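Local coordinates for alkylhydroperoxidase AhpD core (Rhodospirillum rubrum, PDB 2OUW), which is probably a peroxide-reducing oxidoreductase of the AhpD-like carboxymuconolactone decarboxylase family, using a redox-active cysteine pair, although its own substrate is not established, at residues 6-9 / 10-14; 24-27 / 28-32; 37-40 / 41-44; 51-54 / 55-58; 68-71 / 72-76. All blocks are in the same frame, centred on the assembly; numbering follows the deposited sequence. Where two conformers were deposited one is given.

Contact 1 of 5, residues 6-9 / 10-14; sequences RLLD and DAEIS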
# COMPACT_ATOMS: atom_id res chain seq x y z
N ARG B 6 1.46 -25.33 4.73
CA ARG B 6 1.29 -26.51 3.92
C ARG B 6 0.07 -26.34 3.01
O ARG B 6 -0.92 -25.72 3.42
CB ARG B 6 1.09 -27.71 4.84
CG ARG B 6 2.05 -28.85 4.61
CD ARG B 6 2.27 -29.65 5.89
NE ARG B 6 1.02 -29.90 6.61
CZ ARG B 6 0.07 -30.73 6.20
NH1 ARG B 6 0.21 -31.43 5.07
NH2 ARG B 6 -1.02 -30.87 6.94
N LEU B 7 0.14 -26.88 1.79
CA LEU B 7 -1.01 -26.93 0.90
C LEU B 7 -1.62 -28.33 0.90
O LEU B 7 -0.98 -29.27 0.43
CB LEU B 7 -0.62 -26.54 -0.52
CG LEU B 7 -0.02 -25.15 -0.72
CD1 LEU B 7 0.10 -24.90 -2.21
CD2 LEU B 7 -0.82 -24.05 -0.06
N LEU B 8 -2.82 -28.46 1.44
CA LEU B 8 -3.42 -29.77 1.66
C LEU B 8 -3.92 -30.37 0.35
O LEU B 8 -4.53 -29.68 -0.45
CB LEU B 8 -4.58 -29.66 2.66
CG LEU B 8 -4.19 -29.76 4.15
CD1 LEU B 8 -3.36 -28.60 4.61
CD2 LEU B 8 -5.43 -29.93 5.04
N ASP B 9 -3.62 -31.66 0.13
CA ASP B 9 -4.05 -32.37 -1.08
C ASP B 9 -5.38 -33.04 -0.83
O ASP B 9 -5.83 -33.14 0.32
CB ASP B 9 -3.00 -33.40 -1.56
CG ASP B 9 -2.79 -34.57 -0.58
OD1 ASP B 9 -3.68 -34.92 0.23
OD2 ASP B 9 -1.69 -35.15 -0.64
N ASP B 10 -6.01 -33.51 -1.90
CA ASP B 10 -7.32 -34.15 -1.80
C ASP B 10 -7.33 -35.38 -0.91
O ASP B 10 -8.30 -35.61 -0.16
CB ASP B 10 -7.85 -34.48 -3.20
CG ASP B 10 -8.20 -33.23 -4.00
OD1 ASP B 10 -8.41 -32.15 -3.39
OD2 ASP B 10 -8.29 -33.31 -5.24
N ALA B 11 -6.25 -36.15 -0.96
CA ALA B 11 -6.19 -37.38 -0.16
C ALA B 11 -6.30 -37.09 1.32
O ALA B 11 -7.06 -37.75 2.02
CB ALA B 11 -4.95 -38.13 -0.46
N GLU B 12 -5.55 -36.10 1.79
CA GLU B 12 -5.59 -35.69 3.19
C GLU B 12 -6.91 -35.06 3.55
O GLU B 12 -7.46 -35.34 4.63
CB GLU B 12 -4.47 -34.68 3.49
CG GLU B 12 -4.51 -34.15 4.94
CD GLU B 12 -3.31 -33.30 5.33
OE1 GLU B 12 -2.43 -33.07 4.47
OE2 GLU B 12 -3.27 -32.87 6.52
N ILE B 13 -7.42 -34.21 2.67
CA ILE B 13 -8.69 -33.53 2.90
C ILE B 13 -9.85 -34.52 3.08
O ILE B 13 -10.72 -34.29 3.91
CB ILE B 13 -9.00 -32.50 1.77
CG1 ILE B 13 -8.06 -31.30 1.90
CG2 ILE B 13 -10.49 -32.08 1.77
CD1 ILE B 13 -8.02 -30.44 0.68
N SER B 14 -9.87 -35.61 2.33
CA SER B 14 -10.94 -36.59 2.52
C SER B 14 -10.96 -37.22 3.94
O SER B 14 -12.00 -37.71 4.38
CB SER B 14 -10.93 -37.68 1.45
OG SER B 14 -9.66 -38.30 1.35
O HOH W 1 -2.09 -33.11 1.95

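Contact 2 of 5, residues 24-27 / 28-32; sequences DDIR and ATRGS. With ACY (acetic acid), chain I.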
# COMPACT_ATOMS: atom_id res chain seq x y z
N ASP B 24 -15.98 -29.71 -1.14
CA ASP B 24 -17.03 -30.23 -1.99
C ASP B 24 -18.06 -29.18 -2.32
O ASP B 24 -18.57 -29.18 -3.41
CB ASP B 24 -17.68 -31.44 -1.34
CG ASP B 24 -16.80 -32.67 -1.43
OD1 ASP B 24 -15.85 -32.68 -2.24
OD2 ASP B 24 -17.07 -33.61 -0.66
N ASP B 25 -18.36 -28.29 -1.39
CA ASP B 25 -19.23 -27.14 -1.64
C ASP B 25 -18.62 -26.17 -2.68
O ASP B 25 -19.30 -25.71 -3.58
CB ASP B 25 -19.51 -26.40 -0.34
CG ASP B 25 -20.74 -25.49 -0.45
OD1 ASP B 25 -21.74 -25.93 -1.02
OD2 ASP B 25 -20.71 -24.35 0.05
N ILE B 26 -17.33 -25.88 -2.56
CA ILE B 26 -16.63 -25.11 -3.61
C ILE B 26 -16.80 -25.75 -4.98
O ILE B 26 -17.13 -25.08 -5.94
CB ILE B 26 -15.12 -24.93 -3.32
CG1 ILE B 26 -14.94 -24.12 -2.03
CG2 ILE B 26 -14.45 -24.23 -4.56
CD1 ILE B 26 -13.52 -24.02 -1.48
N ARG B 27 -16.59 -27.05 -5.07
CA ARG B 27 -16.71 -27.75 -6.32
C ARG B 27 -18.14 -27.74 -6.83
O ARG B 27 -18.37 -27.60 -8.02
CB ARG B 27 -16.24 -29.19 -6.20
CG ARG B 27 -14.77 -29.31 -5.98
CD ARG B 27 -14.39 -30.78 -5.92
NE ARG B 27 -12.94 -30.89 -5.81
CZ ARG B 27 -12.28 -31.23 -4.70
NH1 ARG B 27 -12.90 -31.61 -3.58
NH2 ARG B 27 -10.95 -31.24 -4.76
N ALA B 28 -19.10 -27.90 -5.92
CA ALA B 28 -20.51 -27.95 -6.33
C ALA B 28 -20.94 -26.58 -6.80
O ALA B 28 -21.67 -26.46 -7.75
CB ALA B 28 -21.40 -28.43 -5.17
N THR B 29 -20.45 -25.55 -6.12
CA THR B 29 -20.81 -24.16 -6.38
C THR B 29 -20.22 -23.70 -7.71
O THR B 29 -20.92 -23.11 -8.52
CB THR B 29 -20.29 -23.25 -5.26
OG1 THR B 29 -20.92 -23.58 -4.03
CG2 THR B 29 -20.52 -21.80 -5.57
N ARG B 30 -18.94 -23.98 -7.91
CA ARG B 30 -18.21 -23.54 -9.08
C ARG B 30 -18.42 -24.42 -10.30
O ARG B 30 -18.12 -24.01 -11.40
CB ARG B 30 -16.71 -23.48 -8.77
CG ARG B 30 -16.40 -22.38 -7.80
CD ARG B 30 -14.92 -22.14 -7.66
NE ARG B 30 -14.72 -20.96 -6.81
CZ ARG B 30 -13.54 -20.53 -6.36
NH1 ARG B 30 -12.42 -21.17 -6.65
NH2 ARG B 30 -13.49 -19.45 -5.59
N GLY B 31 -18.94 -25.62 -10.10
CA GLY B 31 -19.22 -26.49 -11.24
C GLY B 31 -17.98 -27.11 -11.85
O GLY B 31 -17.93 -27.46 -13.03
N SER B 32 -16.97 -27.29 -11.02
CA SER B 32 -15.70 -27.82 -11.45
C SER B 32 -15.08 -28.56 -10.29
O SER B 32 -15.26 -28.15 -9.15
CB SER B 32 -14.82 -26.65 -11.86
OG SER B 32 -13.47 -27.03 -11.91
C ACY I . -16.71 -18.05 -6.64
O ACY I . -17.12 -19.23 -6.47
OXT ACY I . -15.82 -17.49 -5.97
CH3 ACY I . -17.34 -17.22 -7.72

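Contact 3 of 5, residues 37-40 / 41-44; sequences NIWR and GLAN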
# COMPACT_ATOMS: atom_id res chain seq x y z
N ASN B 37 -5.22 -23.19 -5.02
CA ASN B 37 -4.32 -23.25 -3.87
C ASN B 37 -4.68 -22.43 -2.64
O ASN B 37 -4.35 -22.83 -1.51
CB ASN B 37 -2.91 -22.88 -4.33
CG ASN B 37 -2.29 -23.96 -5.18
OD1 ASN B 37 -2.66 -25.13 -5.07
ND2 ASN B 37 -1.32 -23.59 -6.02
N ILE B 38 -5.29 -21.27 -2.85
CA ILE B 38 -5.67 -20.45 -1.70
C ILE B 38 -6.40 -21.33 -0.69
O ILE B 38 -6.09 -21.29 0.51
CB ILE B 38 -6.45 -19.19 -2.07
CG1 ILE B 38 -6.72 -18.36 -0.80
CG2 ILE B 38 -7.77 -19.50 -2.77
CD1 ILE B 38 -7.62 -17.19 -1.00
N TRP B 39 -7.32 -22.17 -1.19
CA TRP B 39 -8.18 -22.97 -0.29
C TRP B 39 -7.41 -24.07 0.44
O TRP B 39 -7.72 -24.43 1.58
CB TRP B 39 -9.41 -23.53 -1.06
CG TRP B 39 -10.18 -22.42 -1.71
CD1 TRP B 39 -10.23 -22.11 -3.04
CD2 TRP B 39 -10.96 -21.41 -1.05
NE1 TRP B 39 -10.99 -20.98 -3.25
CE2 TRP B 39 -11.47 -20.54 -2.05
CE3 TRP B 39 -11.31 -21.17 0.28
CZ2 TRP B 39 -12.29 -19.44 -1.75
CZ3 TRP B 39 -12.12 -20.07 0.58
CH2 TRP B 39 -12.60 -19.23 -0.43
N ARG B 40 -6.38 -24.58 -0.23
CA ARG B 40 -5.54 -25.63 0.25
C ARG B 40 -4.61 -25.16 1.37
O ARG B 40 -4.20 -25.95 2.19
CB ARG B 40 -4.73 -26.21 -0.91
CG ARG B 40 -5.63 -26.87 -1.96
CD ARG B 40 -4.87 -27.70 -2.98
NE ARG B 40 -5.81 -28.26 -3.95
CZ ARG B 40 -6.56 -29.34 -3.75
NH1 ARG B 40 -6.51 -30.04 -2.62
NH2 ARG B 40 -7.38 -29.73 -4.72
N GLY B 41 -4.28 -23.87 1.36
CA GLY B 41 -3.56 -23.23 2.44
C GLY B 41 -4.48 -22.84 3.59
O GLY B 41 -4.13 -23.02 4.77
N LEU B 42 -5.66 -22.29 3.28
CA LEU B 42 -6.65 -22.01 4.34
C LEU B 42 -7.07 -23.28 5.06
O LEU B 42 -7.39 -23.25 6.24
CB LEU B 42 -7.87 -21.28 3.80
CG LEU B 42 -7.62 -19.88 3.22
CD1 LEU B 42 -8.82 -19.37 2.48
CD2 LEU B 42 -7.23 -18.91 4.32
N ALA B 43 -7.02 -24.42 4.37
CA ALA B 43 -7.42 -25.70 4.93
C ALA B 43 -6.68 -26.12 6.21
O ALA B 43 -7.17 -27.00 6.94
CB ALA B 43 -7.28 -26.81 3.86
N ASN B 44 -5.51 -25.54 6.47
CA ASN B 44 -4.81 -25.78 7.73
C ASN B 44 -5.60 -25.33 8.97
O ASN B 44 -5.36 -25.81 10.06
CB ASN B 44 -3.45 -25.08 7.75
CG ASN B 44 -2.50 -25.69 6.78
OD1 ASN B 44 -1.93 -26.73 7.05
ND2 ASN B 44 -2.31 -25.04 5.64

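Contact 4 of 5, residues 51-54 / 55-58; sequences RTWE and QVKT. With ACY (acetic acid), chain H.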
# COMPACT_ATOMS: atom_id res chain seq x y z
N ARG B 51 -15.12 -19.72 7.31
CA ARG B 51 -15.49 -18.28 7.36
C ARG B 51 -15.20 -17.57 6.04
O ARG B 51 -15.92 -16.66 5.62
CB ARG B 51 -14.71 -17.55 8.46
CG ARG B 51 -15.25 -17.68 9.85
CD ARG B 51 -14.77 -16.54 10.74
NE ARG B 51 -13.31 -16.41 10.78
CZ ARG B 51 -12.49 -17.18 11.50
NH1 ARG B 51 -12.95 -18.16 12.27
NH2 ARG B 51 -11.18 -16.94 11.47
N THR B 52 -14.08 -17.92 5.41
CA THR B 52 -13.66 -17.27 4.20
C THR B 52 -14.55 -17.73 3.05
O THR B 52 -15.12 -16.92 2.31
CB THR B 52 -12.19 -17.58 3.88
OG1 THR B 52 -11.36 -17.32 5.03
CG2 THR B 52 -11.73 -16.74 2.70
N TRP B 53 -14.69 -19.04 2.92
CA TRP B 53 -15.56 -19.57 1.89
C TRP B 53 -16.99 -19.07 2.02
O TRP B 53 -17.58 -18.70 1.01
CB TRP B 53 -15.55 -21.07 1.85
CG TRP B 53 -16.58 -21.63 0.92
CD1 TRP B 53 -17.59 -22.44 1.26
CD2 TRP B 53 -16.72 -21.38 -0.49
NE1 TRP B 53 -18.34 -22.75 0.16
CE2 TRP B 53 -17.82 -22.11 -0.93
CE3 TRP B 53 -15.99 -20.62 -1.42
CZ2 TRP B 53 -18.24 -22.10 -2.25
CZ3 TRP B 53 -16.39 -20.63 -2.73
CH2 TRP B 53 -17.52 -21.36 -3.14
N GLU B 54 -17.54 -19.02 3.24
CA GLU B 54 -18.92 -18.55 3.38
C GLU B 54 -19.08 -17.11 2.89
O GLU B 54 -20.10 -16.78 2.23
CB GLU B 54 -19.45 -18.73 4.80
CG GLU B 54 -19.75 -20.21 5.24
CD GLU B 54 -20.70 -21.01 4.32
OE1 GLU B 54 -21.69 -20.43 3.82
OE2 GLU B 54 -20.46 -22.23 4.10
N GLN B 55 -18.10 -16.25 3.19
CA GLN B 55 -18.12 -14.88 2.66
C GLN B 55 -18.06 -14.84 1.15
O GLN B 55 -18.83 -14.12 0.51
CB GLN B 55 -16.94 -14.07 3.18
CG GLN B 55 -17.18 -13.47 4.50
CD GLN B 55 -15.94 -12.80 5.02
OE1 GLN B 55 -15.76 -11.58 4.83
NE2 GLN B 55 -15.04 -13.59 5.65
N VAL B 56 -17.12 -15.58 0.59
CA VAL B 56 -16.91 -15.59 -0.85
C VAL B 56 -18.21 -16.03 -1.54
O VAL B 56 -18.69 -15.38 -2.49
CB VAL B 56 -15.72 -16.48 -1.21
CG1 VAL B 56 -15.66 -16.77 -2.68
CG2 VAL B 56 -14.44 -15.80 -0.73
N LYS B 57 -18.79 -17.10 -1.02
CA LYS B 57 -20.02 -17.66 -1.57
C LYS B 57 -21.15 -16.63 -1.50
O LYS B 57 -21.87 -16.42 -2.47
CB LYS B 57 -20.38 -18.96 -0.84
CG LYS B 57 -21.38 -19.84 -1.57
CD LYS B 57 -21.84 -21.01 -0.69
CE LYS B 57 -23.15 -21.62 -1.19
NZ LYS B 57 -23.05 -22.29 -2.53
N THR B 58 -21.29 -15.94 -0.37
CA THR B 58 -22.37 -14.95 -0.20
C THR B 58 -22.22 -13.73 -1.08
O THR B 58 -23.21 -13.24 -1.64
CB THR B 58 -22.43 -14.45 1.26
OG1 THR B 58 -22.81 -15.53 2.11
CG2 THR B 58 -23.45 -13.30 1.42
C ACY H . -9.51 -18.84 14.01
O ACY H . -10.18 -17.91 14.50
OXT ACY H . -9.74 -20.05 14.22
CH3 ACY H . -8.35 -18.51 13.12

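Contact 5 of 5, residues 68-71 / 72-76; sequences PLTR and EMIYL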
# COMPACT_ATOMS: atom_id res chain seq x y z
N PRO B 68 -22.03 -11.20 -12.09
CA PRO B 68 -20.84 -11.89 -11.64
C PRO B 68 -19.55 -11.42 -12.27
O PRO B 68 -18.54 -11.43 -11.60
CB PRO B 68 -21.13 -13.35 -12.03
CG PRO B 68 -22.58 -13.45 -11.93
CD PRO B 68 -23.05 -12.16 -12.56
N LEU B 69 -19.58 -11.05 -13.55
CA LEU B 69 -18.37 -10.59 -14.23
C LEU B 69 -17.94 -9.26 -13.65
O LEU B 69 -16.77 -9.04 -13.40
CB LEU B 69 -18.59 -10.47 -15.74
CG LEU B 69 -17.40 -9.90 -16.53
CD1 LEU B 69 -16.12 -10.68 -16.23
CD2 LEU B 69 -17.68 -9.90 -18.01
N THR B 70 -18.89 -8.36 -13.45
CA THR B 70 -18.58 -7.07 -12.85
C THR B 70 -17.92 -7.26 -11.48
O THR B 70 -16.90 -6.64 -11.19
CB THR B 70 -19.86 -6.21 -12.77
OG1 THR B 70 -20.41 -6.08 -14.10
CG2 THR B 70 -19.58 -4.84 -12.21
N ARG B 71 -18.46 -8.15 -10.67
CA ARG B 71 -17.87 -8.47 -9.35
C ARG B 71 -16.45 -8.94 -9.43
O ARG B 71 -15.62 -8.55 -8.62
CB ARG B 71 -18.68 -9.54 -8.64
CG ARG B 71 -20.12 -9.17 -8.40
CD ARG B 71 -20.85 -10.37 -7.84
NE ARG B 71 -22.28 -10.11 -7.79
CZ ARG B 71 -23.18 -11.01 -7.44
NH1 ARG B 71 -22.79 -12.23 -7.10
NH2 ARG B 71 -24.46 -10.70 -7.41
N GLU B 72 -16.15 -9.80 -10.41
CA GLU B 72 -14.77 -10.27 -10.58
C GLU B 72 -13.83 -9.17 -11.06
O GLU B 72 -12.66 -9.15 -10.70
CB GLU B 72 -14.68 -11.44 -11.57
CG GLU B 72 -14.89 -12.81 -10.98
CD GLU B 72 -13.98 -13.15 -9.80
OE1 GLU B 72 -12.83 -12.66 -9.70
OE2 GLU B 72 -14.44 -13.95 -8.96
N MSE B 73 -14.33 -8.24 -11.87
CA MSE B 73 -13.45 -7.17 -12.37
C MSE B 73 -13.10 -6.22 -11.23
O MSE B 73 -11.98 -5.78 -11.10
CB MSE B 73 -14.12 -6.44 -13.53
CG MSE B 73 -14.33 -7.35 -14.72
SE MSE B 73 -15.07 -6.46 -16.28
CE MSE B 73 -16.04 -4.98 -15.48
N ILE B 74 -14.07 -5.95 -10.37
CA ILE B 74 -13.79 -5.15 -9.20
C ILE B 74 -12.77 -5.88 -8.32
O ILE B 74 -11.77 -5.28 -7.88
CB ILE B 74 -15.05 -4.86 -8.40
CG1 ILE B 74 -15.96 -3.89 -9.15
CG2 ILE B 74 -14.69 -4.25 -7.06
CD1 ILE B 74 -17.39 -3.85 -8.61
N TYR B 75 -12.98 -7.18 -8.09
CA TYR B 75 -12.06 -8.00 -7.28
C TYR B 75 -10.65 -7.98 -7.84
O TYR B 75 -9.65 -7.93 -7.10
CB TYR B 75 -12.56 -9.44 -7.19
CG TYR B 75 -12.36 -10.16 -5.86
CD1 TYR B 75 -11.10 -10.51 -5.40
CD2 TYR B 75 -13.45 -10.54 -5.09
CE1 TYR B 75 -10.94 -11.21 -4.20
CE2 TYR B 75 -13.29 -11.24 -3.90
CZ TYR B 75 -12.04 -11.57 -3.47
OH TYR B 75 -11.87 -12.27 -2.28
N LEU B 76 -10.56 -8.02 -9.16
CA LEU B 76 -9.28 -7.99 -9.83
C LEU B 76 -8.59 -6.65 -9.67
O LEU B 76 -7.39 -6.59 -9.41
CB LEU B 76 -9.45 -8.35 -11.30
CG LEU B 76 -8.26 -8.12 -12.24
CD1 LEU B 76 -7.05 -8.93 -11.80
CD2 LEU B 76 -8.67 -8.46 -13.64

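Contact 1 of 5, residues 6-9 / 10-14
Arg6 and Glu12 meet across the start of helix 10-13 in a two-armed salt bridge. The guanidinium presents NH1 and NH2 end-on: NH2 lies 3.0 Å from Glu12 OE2 and NH1 3.2 Å from Glu12 OE1, each oxygen using its syn lone pair. The planes of the two groups are 14° apart, and both bonds are nearly straight, at about 165°. Glutamate suits the place because its chain, with CG anti to the backbone N (chi1 177°) and extended beyond it, can reach back past Leu8 to the arginine. Its OE1 also accepts from a water that in turn takes the N-H of Asp9, with Asp9 N 2.8 Å from the water oxygen.

Asp9 is the N-cap. In one of its two conformers, OD1 accepts from the backbone N of Glu12 at 2.7 Å, supplying a partner to an N-H that the first helical turn cannot satisfy by itself. Aspartate is a natural choice here, its short carboxylate folding over the helix start, where the helix dipole would probably stabilise its charge. Its main-chain O is used as well, taking Ile13 N at 3.0 Å. At the far end of the segment Ser14 OG gives a bond to Ala11 O, from above the carbonyl plane.

Leu8 CB packs against Ile13 CG1 at 3.9 Å. Ile13 continues onto Val19 and Phe23 of helix 17-30, and Asp10 OD1 makes salt bridges to Arg27 of that helix and Arg40 of helix 37-42, so this short helix is tied to both.

Contact 2 of 5, residues 24-27 / 28-32
Thr29 grips the carbonyl of Asp25 twice. Its backbone N lies 2.8 Å from Asp25 O, and its hydroxyl OG1 donates to the same oxygen at 2.7 Å from the other face of the carbonyl plane. OG1 can do so because it stands anti to the carbonyl carbon (chi1 -64°). One residue further along, Ile26 and Arg30 lie side by side, with Ile26 CG2 over one face of the Arg30 guanidinium and 3.8 Å from Arg30 CD. The edge of that group holds an acetate, probably from the crystallisation liquor: Arg30 NE is 3.0 Å from its O and Arg30 NH2 3.1 Å from its OXT.

Gly31 ends the helix as the first residue to leave helical angles, with a positive phi of 75° that residues bearing a CB adopt less readily. Its N still donates to Arg27 O at 2.9 Å, and Ser32 N adds a weak bond to the same oxygen.

Arg27 also reaches back to Asp24, its NH1 making a weak salt bridge with OD1 at 3.4 Å, while NE bonds the main chain of Asp33. Further out, Lys20 pairs with Asp24 OD2, Trp53 NE1 holds Asp25 OD2, and Lys57 NZ, in one of its two conformers, donates to Thr29 OG1. A valine in place of Thr29 would remove the hydroxyl and would probably leave Asp25 O without its second donor and Lys57 NZ without this acceptor. Trp53 of helix 46-60 packs on both Ile26 and Thr29, and Trp39 of helix 37-42 on Ile26 and Arg30.

Contact 3 of 5, residues 37-40 / 41-44
Leu42 CD1 fits between two residues of the preceding turn, 3.8 Å from Trp39 CE3 and 4.0 Å from Ile38 CG1. Leu42 runs alongside each of them, pointing the same way. Ile38 holds CG1 anti to its main-chain nitrogen (chi1 -177°), which sends that branch toward Leu42 while CG2 rests 3.5 Å above the plane of the Trp39 ring, toward its rim. A beta-branched residue suits the place, serving both neighbours at once.

In the backbone, Leu42 N meets Ile38 O at 3.0 Å in a nearly straight bond (168°), whereas Ala43 N meets Trp39 O at 2.9 Å and a bent angle. Ala43 is buried, its small CB 3.3 Å from Trp39 O.

Just beyond, Asn44 turns its amide back, CG anti to the carbonyl carbon (chi1 -68°), and ND2 donates to Gly41 O at 2.9 Å, with Gly41 O close to the plane of the Asn44 amide. The same nitrogen also donates to Arg6 O. A leucine in place of Asn44 would probably cost both carbonyls this N-H partner and so weaken the tie to the N-terminal arm.

Trp39 makes a T-shaped stack with Trp53 of helix 46-60 and packs on Phe23 of helix 17-30, while Ile38 meets Val122 and Leu42 Met125 of the second subunit; helix 37-42 is thus wedged between two helices of its own chain and a subunit interface.

Contact 4 of 5, residues 51-54 / 55-58
Arg51 shares its carbonyl with Gln55: Gln55 NE2 donates to Arg51 O at 3.2 Å from well above the carbonyl plane, while the backbone N of Gln55 makes only a weak bond to it. The arginine's own side chain bends at chi3 and leads outward, where NH2 makes a weak 3.3 Å hydrogen bond to O of an acetate, probably from the crystallisation liquor.

Thr52 contributes its main-chain O to Val56 N at 3.0 Å. Val56 CG2 comes within 3.3 Å of that same Thr52 O, and a branched apolar residue suits this buried side.

Trp53 swings its indole forward along the helix, with CG anti to the backbone N (chi1 172°), over the next turn. Lys57 CB lies over one face in a CH-pi contact, 4.2 Å from the centroid of the Trp53 six-membered ring. Val56 crosses at about a right angle, its CG1 3.9 Å from Trp53 CZ3. Lysine suits the place because its methylenes cover the indole while its amino end leads away from the helix.

Glu54, on the exposed side, takes Thr58 N at 3.0 Å through its carbonyl O.

Gln55 NE2 also donates to Gln117 of the second subunit, and its OE1 accepts from Gln117 of the fourth. Such polar bonds at a buried junction tie helix 46-60 into the oligomer, within an all-helical chain of the carboxymuconolactone decarboxylase family.

Contact 5 of 5, residues 68-71 / 72-76
Helix 68-81, whose opening turns bring Leu69 against Met73 and Pro68 O against Glu72 N, carries the glutamate of what looks like the AhpD signature: the spacing from Glu72 to Cys84, Cys87 and His91 matches that family pattern, and Cys84 and Cys87 form a disulfide. Pro68 suits the first turn, where its missing N-H costs no helical bond; its O takes Glu72 N at 3.1 Å. Successive bonds follow, Met73 N to Leu69 O and Ile74 N to Thr70 O both at 3.0 Å, and Tyr75 N to Arg71 O at 3.0 Å.

On one flank Leu69 crosses Met73, with CD1 4.1 Å from Met73 CG and CG 4.2 Å from its SE. Leu69 reaches forward because its CG is anti to the backbone N (chi1 176°). Met73, present as selenomethionine, continues onto Val108 of helix 102-125.

Glu72 instead bends at chi2 (-54°), and its carboxylate leaves the 68-71 turn, where only CB and CG stay near the backbone. OE1 is hydrogen-bonded to His91 ND1 and OE2 pairs with Lys98. Tyr75, whose ring stacks with that of His91, hydrogen-bonds through OH to Thr118 of the second subunit.

The glutamate's two oxygens therefore have different partners, which would fix its orientation, and the bond to His91 is consistent with the proton-relay pair proposed for AhpD enzymes.

Overall arrangement
The five contacts come in series along the chain. Contacts 1, 2 and 3 belong to helices 10-13, 17-30 and 37-42; contacts 1 and 3 have centres about 9 Å apart and contacts 1 and 2 about 16 Å, and all three touch one another. Contact 4, on helix 46-60, touches contact 2 (centres about 13 Å apart) and contact 3 (about 14 Å), so these four helices are linked, contact 4 joining contact 1 through contacts 2 and 3. Contact 5, on helix 68-81, touches none, its nearest atoms about 5 Å from contact 4, and belongs with the probable redox site. Contacts 3, 4 and 5 meet the second subunit of the six-chain assembly, as does contact 1 through Leu7.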